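Local coordinates for protein laccase (Botrytis aclada, PDB 3SQR) that oxidises phenolic compounds with molecular oxygen, which is reduced to water at its copper sites, as a secreted fungal laccase thought to act on lignin and its products, at residues Y52-N57 / P188-Y193; H283-I288 / D301-G306; P294-T299 / S375-L380; F473-E478 / V494-R499. All blocks are in the same frame, centred on the assembly; numbering follows the deposited sequence.

Contact 1 of 4, residues Y52-N57 / P188-Y193; sequences YSIDTN and PATADY
I54 lies in a type I beta turn, S53 to T56, and leans on the link P188-T190, part of the connection between strand 180-186 of the first cupredoxin domain and strand 195-205 of the second. The turn also contains an ST turn: D55 N donates to S53 OG (2.8 Å), while S53 N donates to T56 OG1 (2.9 Å), so two hydroxyls brace the backbone on either side of I54, whose side-chain end reaches the link. From CB of I54 the chain divides. CG2 takes the position between the backbone N and the carbonyl carbon and packs on H379. CG1, about 30° short of anti to the backbone N (chi1 -149°), meets T190 CG2 at 3.5 Å, the two side chains crossing at about a right angle. The tip, CD1, lies over the peptide that joins P188 to A189, 3.4 Å from A189 N and 3.6 Å from P188 C, and also touches P188 CB. The proline ring faces the turn in return, its CG 3.7 Å from S53 C. Only van der Waals contacts join the two segments; the hydroxyl of T190 is engaged by I295 O of strand 293-300. Y162 packs against both I54 and P188, closing the cluster, and T190 CG2 is 3.9 Å from I54 CD1, within touch of both ends of the isoleucine's longer branch.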
loop_
_atom_site.group_PDB
_atom_site.type_symbol
_atom_site.label_atom_id
_atom_site.label_comp_id
_atom_site.label_asym_id
_atom_site.label_seq_id
_atom_site.Cartn_x
_atom_site.Cartn_y
_atom_site.Cartn_z
ATOM N N TYR A 52 -2.791 4.586 27.446
ATOM C CA TYR A 52 -2.963 3.547 26.440
ATOM C C TYR A 52 -1.669 2.838 26.259
ATOM O O TYR A 52 -0.635 3.242 26.804
ATOM C CB TYR A 52 -3.389 4.173 25.132
ATOM C CG TYR A 52 -4.566 5.088 25.272
ATOM C CD1 TYR A 52 -5.858 4.585 25.355
ATOM C CD2 TYR A 52 -4.399 6.470 25.320
ATOM C CE1 TYR A 52 -6.941 5.428 25.474
ATOM C CE2 TYR A 52 -5.501 7.327 25.428
ATOM C CZ TYR A 52 -6.759 6.795 25.511
ATOM O OH TYR A 52 -7.857 7.661 25.590
ATOM N N SER A 53 -1.713 1.759 25.513
ATOM C CA SER A 53 -0.544 0.982 25.346
ATOM C C SER A 53 -0.702 0.103 24.169
ATOM O O SER A 53 -1.748 0.091 23.476
ATOM C CB SER A 53 -0.338 0.087 26.583
ATOM O OG SER A 53 -1.220 -1.026 26.562
ATOM N N ILE A 54 0.308 -0.721 23.998
ATOM C CA ILE A 54 0.346 -1.756 22.974
ATOM C C ILE A 54 -0.792 -2.748 23.172
ATOM O O ILE A 54 -1.128 -3.508 22.286
ATOM C CB ILE A 54 1.748 -2.432 23.028
ATOM C CG1 ILE A 54 2.153 -2.915 21.666
ATOM C CG2 ILE A 54 1.804 -3.520 24.161
ATOM C CD1 ILE A 54 2.351 -1.782 20.674
ATOM N N ASP A 55 -1.363 -2.773 24.401
ATOM C CA ASP A 55 -2.443 -3.704 24.685
ATOM C C ASP A 55 -3.835 -3.100 24.485
ATOM O O ASP A 55 -4.883 -3.808 24.578
ATOM C CB ASP A 55 -2.272 -4.244 26.118
ATOM C CG ASP A 55 -1.031 -5.084 26.264
ATOM O OD1 ASP A 55 -0.811 -6.022 25.440
ATOM O OD2 ASP A 55 -0.295 -4.814 27.187
ATOM N N THR A 56 -3.870 -1.817 24.170
ATOM C CA THR A 56 -5.119 -1.172 23.870
ATOM C C THR A 56 -5.738 -1.714 22.594
ATOM O O THR A 56 -5.037 -1.857 21.582
ATOM C CB THR A 56 -4.936 0.341 23.769
ATOM O OG1 THR A 56 -4.362 0.825 24.998
ATOM C CG2 THR A 56 -6.276 1.055 23.448
ATOM N N ASN A 57 -7.038 -2.024 22.624
ATOM C CA ASN A 57 -7.705 -2.448 21.417
ATOM C C ASN A 57 -8.062 -1.222 20.595
ATOM O O ASN A 57 -9.071 -0.599 20.803
ATOM C CB ASN A 57 -8.947 -3.306 21.697
ATOM C CG ASN A 57 -9.550 -3.874 20.414
ATOM O OD1 ASN A 57 -9.477 -3.230 19.398
ATOM N ND2 ASN A 57 -10.196 -5.036 20.469
ATOM N N PRO A 188 2.401 3.367 20.331
ATOM C CA PRO A 188 3.291 2.441 20.998
ATOM C C PRO A 188 3.882 1.383 20.049
ATOM O O PRO A 188 3.555 1.312 18.875
ATOM C CB PRO A 188 2.388 1.793 22.021
ATOM C CG PRO A 188 1.025 1.780 21.367
ATOM C CD PRO A 188 1.004 3.123 20.644
ATOM N N ALA A 189 4.764 0.542 20.570
ATOM C CA ALA A 189 5.471 -0.463 19.711
ATOM C C ALA A 189 5.799 -1.683 20.577
ATOM O O ALA A 189 5.826 -1.579 21.789
ATOM C CB ALA A 189 6.749 0.154 19.125
ATOM N N THR A 190 6.053 -2.808 19.959
ATOM C CA THR A 190 6.166 -4.055 20.667
ATOM C C THR A 190 7.620 -4.378 21.031
ATOM O O THR A 190 7.874 -5.388 21.653
ATOM C CB THR A 190 5.642 -5.199 19.890
ATOM O OG1 THR A 190 6.240 -5.192 18.588
ATOM C CG2 THR A 190 4.078 -5.215 19.830
ATOM N N ALA A 191 8.543 -3.521 20.632
ATOM C CA ALA A 191 9.929 -3.598 21.097
ATOM C C ALA A 191 10.464 -2.215 21.263
ATOM O O ALA A 191 10.002 -1.267 20.633
ATOM C CB ALA A 191 10.823 -4.439 20.117
ATOM N N ASP A 192 11.446 -2.094 22.139
ATOM C CA ASP A 192 12.128 -0.862 22.404
ATOM C C ASP A 192 13.138 -0.534 21.329
ATOM O O ASP A 192 13.674 -1.432 20.635
ATOM C CB ASP A 192 12.834 -0.952 23.771
ATOM C CG ASP A 192 11.853 -0.967 24.939
ATOM O OD1 ASP A 192 10.682 -0.547 24.805
ATOM O OD2 ASP A 192 12.278 -1.405 26.019
ATOM N N TYR A 193 13.323 0.765 21.129
ATOM C CA TYR A 193 14.255 1.283 20.201
ATOM C C TYR A 193 14.569 2.692 20.566
ATOM O O TYR A 193 13.819 3.384 21.285
ATOM C CB TYR A 193 13.747 1.203 18.734
ATOM C CG TYR A 193 12.471 1.991 18.549
ATOM C CD1 TYR A 193 11.248 1.406 18.806
ATOM C CD2 TYR A 193 12.517 3.302 18.172
ATOM C CE1 TYR A 193 10.086 2.137 18.654
ATOM C CE2 TYR A 193 11.364 4.062 17.987
ATOM C CZ TYR A 193 10.154 3.457 18.242
ATOM O OH TYR A 193 8.995 4.202 18.119
#

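Contact 2 of 4, residues H283-I288 / D301-G306; sequences HTLTVI and DTLLIG
L285 and L303 meet across the interior with their side chains crossing obliquely. The touching branch of L285 is CD1, which comes to 3.8 Å from L303 CB and 4.2 Å from L303 CD2. The other methyl of L303, CD1, reaches V287 CG2 at 4.2 Å, so one leucine spans two residues that point the same way from their strand. Its CG stands anti to the backbone N (chi1 -177°), and from there the two methyls divide between L285 and V287. At the solvent side the two segments draw closest, at T284 and D301, which face each other without a direct bond: D301 OD1 stays 4.1 Å from T284 OG1. A water lies 2.8 Å from H283 O and 2.8 Å from D301 O, and may bridge the two backbones there. Further out, F278 and V315 flank L285, while Y311 and V313 cover L303. T302, pointing the other way, has its hydroxyl hydrogen-bonded to E277 and R365. Strand 285-290 belongs to one sheet and strand 303-305 lies at an edge of the other, the face-to-face packing of a cupredoxin beta sandwich.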
loop_
_atom_site.group_PDB
_atom_site.type_symbol
_atom_site.label_atom_id
_atom_site.label_comp_id
_atom_site.label_asym_id
_atom_site.label_seq_id
_atom_site.Cartn_x
_atom_site.Cartn_y
_atom_site.Cartn_z
ATOM N N HIS A 283 23.256 -7.790 9.548
ATOM C CA HIS A 283 22.354 -7.282 10.569
ATOM C C HIS A 283 21.081 -8.130 10.594
ATOM O O HIS A 283 20.721 -8.790 9.631
ATOM C CB HIS A 283 22.053 -5.786 10.325
ATOM C CG HIS A 283 23.215 -4.865 10.557
ATOM N ND1 HIS A 283 24.299 -4.779 9.704
ATOM C CD2 HIS A 283 23.450 -3.980 11.550
ATOM C CE1 HIS A 283 25.136 -3.867 10.170
ATOM N NE2 HIS A 283 24.638 -3.360 11.280
ATOM N N THR A 284 20.511 -8.184 11.778
ATOM C CA THR A 284 19.305 -8.904 12.052
ATOM C C THR A 284 18.179 -7.869 12.135
ATOM O O THR A 284 18.301 -6.764 12.681
ATOM C CB THR A 284 19.410 -9.654 13.382
ATOM O OG1 THR A 284 20.470 -10.635 13.253
ATOM C CG2 THR A 284 18.140 -10.392 13.671
ATOM N N LEU A 285 17.102 -8.247 11.526
ATOM C CA LEU A 285 15.901 -7.440 11.616
ATOM C C LEU A 285 15.001 -8.021 12.679
ATOM O O LEU A 285 14.663 -9.191 12.592
ATOM C CB LEU A 285 15.187 -7.448 10.274
ATOM C CG LEU A 285 15.979 -7.157 8.997
ATOM C CD1 LEU A 285 15.019 -7.294 7.786
ATOM C CD2 LEU A 285 16.644 -5.785 8.955
ATOM N N THR A 286 14.579 -7.219 13.635
ATOM C CA THR A 286 13.531 -7.611 14.556
ATOM C C THR A 286 12.212 -6.982 14.066
ATOM O O THR A 286 12.027 -5.787 14.145
ATOM C CB THR A 286 13.804 -7.177 15.934
ATOM O OG1 THR A 286 14.991 -7.849 16.392
ATOM C CG2 THR A 286 12.663 -7.588 16.851
ATOM N N VAL A 287 11.361 -7.831 13.555
ATOM C CA VAL A 287 10.113 -7.400 12.942
ATOM C C VAL A 287 9.091 -7.127 14.063
ATOM O O VAL A 287 8.777 -8.020 14.865
ATOM C CB VAL A 287 9.610 -8.406 11.977
ATOM C CG1 VAL A 287 8.414 -7.757 11.090
ATOM C CG2 VAL A 287 10.664 -8.960 11.031
ATOM N N ILE A 288 8.586 -5.906 14.113
ATOM C CA ILE A 288 7.680 -5.486 15.176
ATOM C C ILE A 288 6.289 -5.067 14.760
ATOM O O ILE A 288 5.456 -4.838 15.608
ATOM C CB ILE A 288 8.285 -4.420 16.081
ATOM C CG1 ILE A 288 8.664 -3.118 15.372
ATOM C CG2 ILE A 288 9.597 -4.988 16.778
ATOM C CD1 ILE A 288 8.593 -1.942 16.290
ATOM N N ASP A 301 16.692 -12.541 8.955
ATOM C CA ASP A 301 17.783 -11.941 8.181
ATOM C C ASP A 301 17.311 -11.221 6.929
ATOM O O ASP A 301 18.032 -10.366 6.389
ATOM C CB ASP A 301 18.784 -13.030 7.735
ATOM C CG ASP A 301 19.586 -13.588 8.887
ATOM O OD1 ASP A 301 19.978 -12.811 9.794
ATOM O OD2 ASP A 301 19.811 -14.818 8.858
ATOM N N THR A 302 16.158 -11.636 6.433
ATOM C CA THR A 302 15.596 -11.034 5.221
ATOM C C THR A 302 14.102 -10.909 5.429
ATOM O O THR A 302 13.534 -11.580 6.282
ATOM C CB THR A 302 15.900 -11.789 3.946
ATOM O OG1 THR A 302 15.024 -12.889 3.820
ATOM C CG2 THR A 302 17.352 -12.272 3.892
ATOM N N LEU A 303 13.455 -10.060 4.644
ATOM C CA LEU A 303 12.035 -9.743 4.942
ATOM C C LEU A 303 11.302 -9.567 3.604
ATOM O O LEU A 303 11.582 -8.595 2.835
ATOM C CB LEU A 303 12.017 -8.471 5.761
ATOM C CG LEU A 303 10.691 -7.908 6.280
ATOM C CD1 LEU A 303 9.836 -8.987 6.893
ATOM C CD2 LEU A 303 10.916 -6.761 7.240
ATOM N N LEU A 304 10.414 -10.518 3.325
ATOM C CA LEU A 304 9.648 -10.576 2.110
ATOM C C LEU A 304 8.587 -9.489 2.214
ATOM O O LEU A 304 7.912 -9.413 3.228
ATOM C CB LEU A 304 9.002 -11.929 1.908
ATOM C CG LEU A 304 9.976 -13.099 1.636
ATOM C CD1 LEU A 304 9.275 -14.454 1.925
ATOM C CD2 LEU A 304 10.443 -13.011 0.212
ATOM N N ILE A 305 8.468 -8.660 1.188
ATOM C CA ILE A 305 7.523 -7.541 1.272
ATOM C C ILE A 305 6.855 -7.390 -0.046
ATOM O O ILE A 305 7.489 -7.097 -1.099
ATOM C CB ILE A 305 8.149 -6.169 1.646
ATOM C CG1 ILE A 305 9.144 -6.250 2.798
ATOM C CG2 ILE A 305 7.012 -5.125 1.942
ATOM C CD1 ILE A 305 9.875 -4.933 3.076
ATOM N N GLY A 306 5.564 -7.670 -0.055
ATOM C CA GLY A 306 4.741 -7.367 -1.211
ATOM C C GLY A 306 4.232 -5.937 -1.349
ATOM O O GLY A 306 4.374 -5.145 -0.470
HETATM O O HOH W 1 18.942 -7.980 7.581
#

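Contact 3 of 4, residues P294-T299 / S375-L380; sequences PIVPYT and SLVPHL. With MAN (alpha-D-mannopyranose), chain L.
A single beta bridge between I295 and P378 lays the loop S375-L380 along the outer edge of strand 293-300, beside an O-mannosylated serine. Two backbone bonds frame the bridge: V296 N donates to V377 O (2.8 Å), nearly along the C=O axis, and H379 N donates to P294 O (3.0 Å), almost straight at hydrogen (174°). Where the segments diverge toward S375, one water joins them, donating to V296 O and S375 O and accepting from V377 N. Beyond it, S375 CB sits over the centre of the Y298 ring, 3.7 Å from the centroid and 12° off the normal, a CH-pi contact. CB of Y298 points toward the loop, and its CG lies between the backbone N and the carbonyl carbon (chi1 78°). S375 OG carries the mannose, bonded to its C1, and this sugar carbon is 3.6 Å from Y298 CD2. L376 CD2 reaches Y298 CE1 at 3.9 Å and I295 CD1 at 4.1 Å, while E371 binds the tyrosine hydroxyl. Strand 293-300 is the last in its sheet, with strand 285-290 as its inner neighbour; the loop covers its other edge and has L376 and P378 resting on strand 498-499.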
loop_
_atom_site.group_PDB
_atom_site.type_symbol
_atom_site.label_atom_id
_atom_site.label_comp_id
_atom_site.label_asym_id
_atom_site.label_seq_id
_atom_site.Cartn_x
_atom_site.Cartn_y
_atom_site.Cartn_z
ATOM N N PRO A 294 0.809 -4.049 15.144
ATOM C CA PRO A 294 1.955 -4.515 15.886
ATOM C C PRO A 294 1.920 -6.023 16.110
ATOM O O PRO A 294 0.878 -6.599 16.366
ATOM C CB PRO A 294 1.810 -3.731 17.197
ATOM C CG PRO A 294 1.106 -2.529 16.838
ATOM C CD PRO A 294 0.088 -3.025 15.921
ATOM N N ILE A 295 3.083 -6.668 15.966
ATOM C CA ILE A 295 3.172 -8.110 16.086
ATOM C C ILE A 295 4.168 -8.443 17.189
ATOM O O ILE A 295 4.962 -7.630 17.579
ATOM C CB ILE A 295 3.600 -8.824 14.771
ATOM C CG1 ILE A 295 4.977 -8.389 14.299
ATOM C CG2 ILE A 295 2.544 -8.530 13.608
ATOM C CD1 ILE A 295 5.596 -9.310 13.177
ATOM N N VAL A 296 4.031 -9.650 17.705
ATOM C CA VAL A 296 5.054 -10.196 18.604
ATOM C C VAL A 296 6.369 -10.191 17.851
ATOM O O VAL A 296 6.462 -10.789 16.792
ATOM C CB VAL A 296 4.648 -11.605 19.018
ATOM C CG1 VAL A 296 5.763 -12.239 19.964
ATOM C CG2 VAL A 296 3.355 -11.502 19.695
ATOM N N PRO A 297 7.406 -9.578 18.427
ATOM C CA PRO A 297 8.645 -9.488 17.651
ATOM C C PRO A 297 9.254 -10.845 17.272
ATOM O O PRO A 297 9.219 -11.792 18.067
ATOM C CB PRO A 297 9.577 -8.727 18.578
ATOM C CG PRO A 297 8.649 -7.915 19.476
ATOM C CD PRO A 297 7.465 -8.780 19.667
ATOM N N TYR A 298 9.789 -10.939 16.058
ATOM C CA TYR A 298 10.560 -12.059 15.607
ATOM C C TYR A 298 11.748 -11.553 14.812
ATOM O O TYR A 298 11.771 -10.413 14.296
ATOM C CB TYR A 298 9.739 -13.071 14.832
ATOM C CG TYR A 298 9.432 -12.685 13.383
ATOM C CD1 TYR A 298 8.357 -11.877 13.091
ATOM C CD2 TYR A 298 10.215 -13.145 12.347
ATOM C CE1 TYR A 298 8.057 -11.552 11.788
ATOM C CE2 TYR A 298 9.922 -12.824 11.018
ATOM C CZ TYR A 298 8.795 -12.029 10.774
ATOM O OH TYR A 298 8.447 -11.679 9.506
ATOM N N THR A 299 12.793 -12.367 14.787
ATOM C CA THR A 299 14.005 -11.967 14.094
ATOM C C THR A 299 14.120 -12.704 12.779
ATOM O O THR A 299 13.712 -13.862 12.613
ATOM C CB THR A 299 15.257 -12.195 14.971
ATOM O OG1 THR A 299 15.259 -13.544 15.429
ATOM C CG2 THR A 299 15.268 -11.264 16.136
ATOM N N SER A 375 5.021 -16.592 11.517
ATOM C CA SER A 375 5.802 -15.530 12.065
ATOM C C SER A 375 5.020 -14.266 12.385
ATOM O O SER A 375 5.519 -13.400 13.045
ATOM C CB SER A 375 6.897 -15.124 11.093
ATOM O OG SER A 375 7.766 -16.162 10.641
ATOM N N LEU A 376 3.802 -14.163 11.902
ATOM C CA LEU A 376 3.094 -12.896 11.963
ATOM C C LEU A 376 1.947 -12.959 12.983
ATOM O O LEU A 376 0.763 -13.168 12.606
ATOM C CB LEU A 376 2.590 -12.581 10.572
ATOM C CG LEU A 376 3.617 -12.445 9.436
ATOM C CD1 LEU A 376 2.841 -12.048 8.112
ATOM C CD2 LEU A 376 4.725 -11.443 9.794
ATOM N N VAL A 377 2.291 -12.751 14.248
ATOM C CA VAL A 377 1.348 -12.921 15.357
ATOM C C VAL A 377 1.046 -11.596 15.970
ATOM O O VAL A 377 1.884 -11.024 16.579
ATOM C CB VAL A 377 1.943 -13.880 16.434
ATOM C CG1 VAL A 377 0.915 -14.117 17.582
ATOM C CG2 VAL A 377 2.348 -15.160 15.747
ATOM N N PRO A 378 -0.171 -11.056 15.750
ATOM C CA PRO A 378 -0.532 -9.778 16.314
ATOM C C PRO A 378 -0.335 -9.798 17.814
ATOM O O PRO A 378 -0.655 -10.801 18.488
ATOM C CB PRO A 378 -2.007 -9.614 15.915
ATOM C CG PRO A 378 -2.101 -10.440 14.650
ATOM C CD PRO A 378 -1.263 -11.645 14.979
ATOM N N HIS A 379 0.203 -8.711 18.317
ATOM C CA HIS A 379 0.411 -8.574 19.734
ATOM C C HIS A 379 -0.935 -8.503 20.438
ATOM O O HIS A 379 -1.139 -9.159 21.491
ATOM C CB HIS A 379 1.212 -7.321 20.066
ATOM C CG HIS A 379 1.255 -7.065 21.528
ATOM N ND1 HIS A 379 2.281 -7.543 22.317
ATOM C CD2 HIS A 379 0.350 -6.511 22.370
ATOM C CE1 HIS A 379 2.023 -7.254 23.588
ATOM N NE2 HIS A 379 0.862 -6.630 23.652
ATOM N N LEU A 380 -1.803 -7.625 19.942
ATOM C CA LEU A 380 -3.189 -7.638 20.346
ATOM C C LEU A 380 -3.933 -8.804 19.702
ATOM O O LEU A 380 -4.292 -8.794 18.480
ATOM C CB LEU A 380 -3.876 -6.305 20.028
ATOM C CG LEU A 380 -5.336 -6.223 20.466
ATOM C CD1 LEU A 380 -5.490 -5.671 21.852
ATOM C CD2 LEU A 380 -6.106 -5.327 19.456
HETATM C C1 MAN L . 8.728 -16.409 11.712
HETATM C C2 MAN L . 9.965 -16.924 10.986
HETATM C C3 MAN L . 9.730 -18.304 10.389
HETATM C C4 MAN L . 9.229 -19.254 11.479
HETATM C C5 MAN L . 7.978 -18.652 12.131
HETATM C C6 MAN L . 7.491 -19.537 13.287
HETATM O O2 MAN L . 11.045 -16.910 11.911
HETATM O O3 MAN L . 10.918 -18.736 9.721
HETATM O O4 MAN L . 8.876 -20.471 10.890
HETATM O O5 MAN L . 8.259 -17.359 12.660
HETATM O O6 MAN L . 8.537 -19.569 14.266
HETATM O O HOH W 2 -1.223 -5.749 17.938
HETATM O O HOH W 3 4.909 -12.452 15.363
#

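Contact 4 of 4, residues F473-E478 / V494-R499; sequences FIVAQE and VNPPRR
F473 and R498 lie side by side at the apolar centre, pointing the same way: R498 CD sits over one face of the phenyl ring, 3.8 Å from its centroid and shifted toward the rim, a CH-pi contact. P496 CG meets the same ring at its edge, in plane, and F473 CB at 3.8 Å. R498 runs extended through CG (anti to the backbone N, chi1 -175°) to CD, and bends only beyond it. The next residue, I474, crosses P497 at about a right angle, with CD1 4.0 Å from P497 CB and 4.0 Å from R499 CD. Its carbonyl is touched by the other proline, P496 CB lying 3.2 Å from I474 O. I474 N donates to P497 O (2.8 Å, 166° at hydrogen), beside the non-hydrogen-bonded antiparallel pair F473-R498. At the polar edge the guanidinium of R498 binds Y59 OH and L380 O, and that of R499 forms a salt bridge with D291 and bonds Y311 OH. The R499 side chain is about 8 Å from that of H126, a copper ligand, probably of the type 3 site. V475 and A476 both face A511, a classic beta bulge that breaks the strand 472-478, inside a cupredoxin sheet with strand 498-499 at one edge.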
loop_
_atom_site.group_PDB
_atom_site.type_symbol
_atom_site.label_atom_id
_atom_site.label_comp_id
_atom_site.label_asym_id
_atom_site.label_seq_id
_atom_site.Cartn_x
_atom_site.Cartn_y
_atom_site.Cartn_z
ATOM N N PHE A 473 -8.001 -10.748 8.652
ATOM C CA PHE A 473 -7.315 -11.831 9.340
ATOM C C PHE A 473 -6.988 -12.859 8.293
ATOM O O PHE A 473 -7.868 -13.257 7.505
ATOM C CB PHE A 473 -8.307 -12.431 10.336
ATOM C CG PHE A 473 -8.661 -11.535 11.478
ATOM C CD1 PHE A 473 -9.422 -10.403 11.343
ATOM C CD2 PHE A 473 -8.223 -11.857 12.758
ATOM C CE1 PHE A 473 -9.758 -9.620 12.477
ATOM C CE2 PHE A 473 -8.573 -11.093 13.837
ATOM C CZ PHE A 473 -9.291 -10.000 13.705
ATOM N N ILE A 474 -5.722 -13.242 8.206
ATOM C CA ILE A 474 -5.311 -14.229 7.223
ATOM C C ILE A 474 -5.609 -15.620 7.801
ATOM O O ILE A 474 -4.785 -16.181 8.515
ATOM C CB ILE A 474 -3.872 -14.090 6.897
ATOM C CG1 ILE A 474 -3.539 -12.650 6.452
ATOM C CG2 ILE A 474 -3.487 -15.133 5.841
ATOM C CD1 ILE A 474 -2.052 -12.509 5.931
ATOM N N VAL A 475 -6.808 -16.099 7.549
ATOM C CA VAL A 475 -7.205 -17.415 8.076
ATOM C C VAL A 475 -6.554 -18.581 7.284
ATOM O O VAL A 475 -6.346 -19.682 7.801
ATOM C CB VAL A 475 -8.685 -17.536 8.275
ATOM C CG1 VAL A 475 -9.144 -16.326 9.251
ATOM C CG2 VAL A 475 -9.510 -17.608 7.006
ATOM N N ALA A 476 -6.151 -18.290 6.066
ATOM C CA ALA A 476 -5.420 -19.252 5.224
ATOM C C ALA A 476 -4.717 -18.497 4.104
ATOM O O ALA A 476 -5.277 -17.617 3.456
ATOM C CB ALA A 476 -6.393 -20.270 4.606
ATOM N N GLN A 477 -3.501 -18.884 3.837
ATOM C CA GLN A 477 -2.793 -18.317 2.698
ATOM C C GLN A 477 -2.027 -19.533 2.174
ATOM O O GLN A 477 -0.994 -19.928 2.717
ATOM C CB GLN A 477 -1.904 -17.191 3.191
ATOM C CG GLN A 477 -1.104 -16.542 2.085
ATOM C CD GLN A 477 -0.183 -15.502 2.564
ATOM O OE1 GLN A 477 0.643 -15.717 3.441
ATOM N NE2 GLN A 477 -0.327 -14.297 1.977
ATOM N N GLU A 478 -2.608 -20.168 1.189
ATOM C CA GLU A 478 -2.238 -21.522 0.816
ATOM C C GLU A 478 -1.915 -21.651 -0.639
ATOM O O GLU A 478 -2.660 -21.147 -1.513
ATOM C CB GLU A 478 -3.402 -22.474 1.129
ATOM C CG GLU A 478 -3.759 -22.530 2.604
ATOM C CD GLU A 478 -2.727 -23.201 3.473
ATOM O OE1 GLU A 478 -2.063 -24.112 2.963
ATOM O OE2 GLU A 478 -2.597 -22.806 4.661
ATOM N N VAL A 494 -7.866 -18.268 15.253
ATOM C CA VAL A 494 -7.342 -17.853 16.526
ATOM C C VAL A 494 -6.077 -17.033 16.373
ATOM O O VAL A 494 -4.955 -17.565 16.088
ATOM C CB VAL A 494 -6.987 -19.056 17.440
ATOM C CG1 VAL A 494 -6.519 -18.525 18.751
ATOM C CG2 VAL A 494 -8.242 -19.936 17.615
ATOM N N ASN A 495 -6.268 -15.743 16.550
ATOM C CA ASN A 495 -5.227 -14.761 16.324
ATOM C C ASN A 495 -4.325 -15.058 15.104
ATOM O O ASN A 495 -3.107 -15.104 15.252
ATOM C CB ASN A 495 -4.356 -14.558 17.561
ATOM C CG ASN A 495 -3.616 -13.259 17.530
ATOM O OD1 ASN A 495 -4.144 -12.260 16.988
ATOM N ND2 ASN A 495 -2.405 -13.231 18.104
ATOM N N PRO A 496 -4.912 -15.189 13.915
ATOM C CA PRO A 496 -4.078 -15.347 12.737
ATOM C C PRO A 496 -3.426 -14.001 12.364
ATOM O O PRO A 496 -3.693 -12.997 12.994
ATOM C CB PRO A 496 -5.058 -15.765 11.686
ATOM C CG PRO A 496 -6.301 -15.073 12.093
ATOM C CD PRO A 496 -6.327 -15.115 13.553
ATOM N N PRO A 497 -2.493 -14.009 11.409
ATOM C CA PRO A 497 -1.984 -12.692 11.002
ATOM C C PRO A 497 -3.102 -11.722 10.648
ATOM O O PRO A 497 -4.172 -12.097 10.185
ATOM C CB PRO A 497 -1.121 -12.989 9.776
ATOM C CG PRO A 497 -0.872 -14.505 9.849
ATOM C CD PRO A 497 -2.030 -15.082 10.548
ATOM N N ARG A 498 -2.830 -10.449 10.864
ATOM C CA ARG A 498 -3.850 -9.430 10.691
ATOM C C ARG A 498 -3.144 -8.216 10.147
ATOM O O ARG A 498 -2.148 -7.763 10.719
ATOM C CB ARG A 498 -4.518 -9.126 12.042
ATOM C CG ARG A 498 -5.696 -8.166 12.020
ATOM C CD ARG A 498 -6.375 -8.114 13.377
ATOM N NE ARG A 498 -5.663 -7.353 14.382
ATOM C CZ ARG A 498 -5.168 -7.834 15.528
ATOM N NH1 ARG A 498 -5.256 -9.102 15.794
ATOM N NH2 ARG A 498 -4.588 -7.048 16.398
ATOM N N ARG A 499 -3.659 -7.727 9.012
ATOM C CA ARG A 499 -3.004 -6.696 8.293
ATOM C C ARG A 499 -3.931 -6.203 7.193
ATOM O O ARG A 499 -5.135 -6.500 7.193
ATOM C CB ARG A 499 -1.665 -7.214 7.738
ATOM C CG ARG A 499 -1.790 -8.222 6.572
ATOM C CD ARG A 499 -0.440 -8.805 6.108
ATOM N NE ARG A 499 0.566 -7.746 5.922
ATOM C CZ ARG A 499 1.883 -7.943 5.921
ATOM N NH1 ARG A 499 2.394 -9.135 6.153
ATOM N NH2 ARG A 499 2.694 -6.898 5.804
#

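In the fold
From the N terminus, contact 1 closes first, around a loop of 130 residues that holds the sheets of the first cupredoxin domain, and fixes the early turn against the chain leading into the second. Contact 2 closes 12 residues, mostly strand 293-300, between the second domain's two sheets; contact 3 crosses it, since 294-299 falls between 283-288 and 301-306 and pairs with strand 285-290: V287 N to Y298 O is one such bond. Contact 3 reaches on to the loop before strand 387-398, and H379 there pairs with D55 of contact 1. Contact 4 closes a short 15-residue loop in the third domain and meets contact 3 through N495 ND2 and P378 O. Together they knit all three domains.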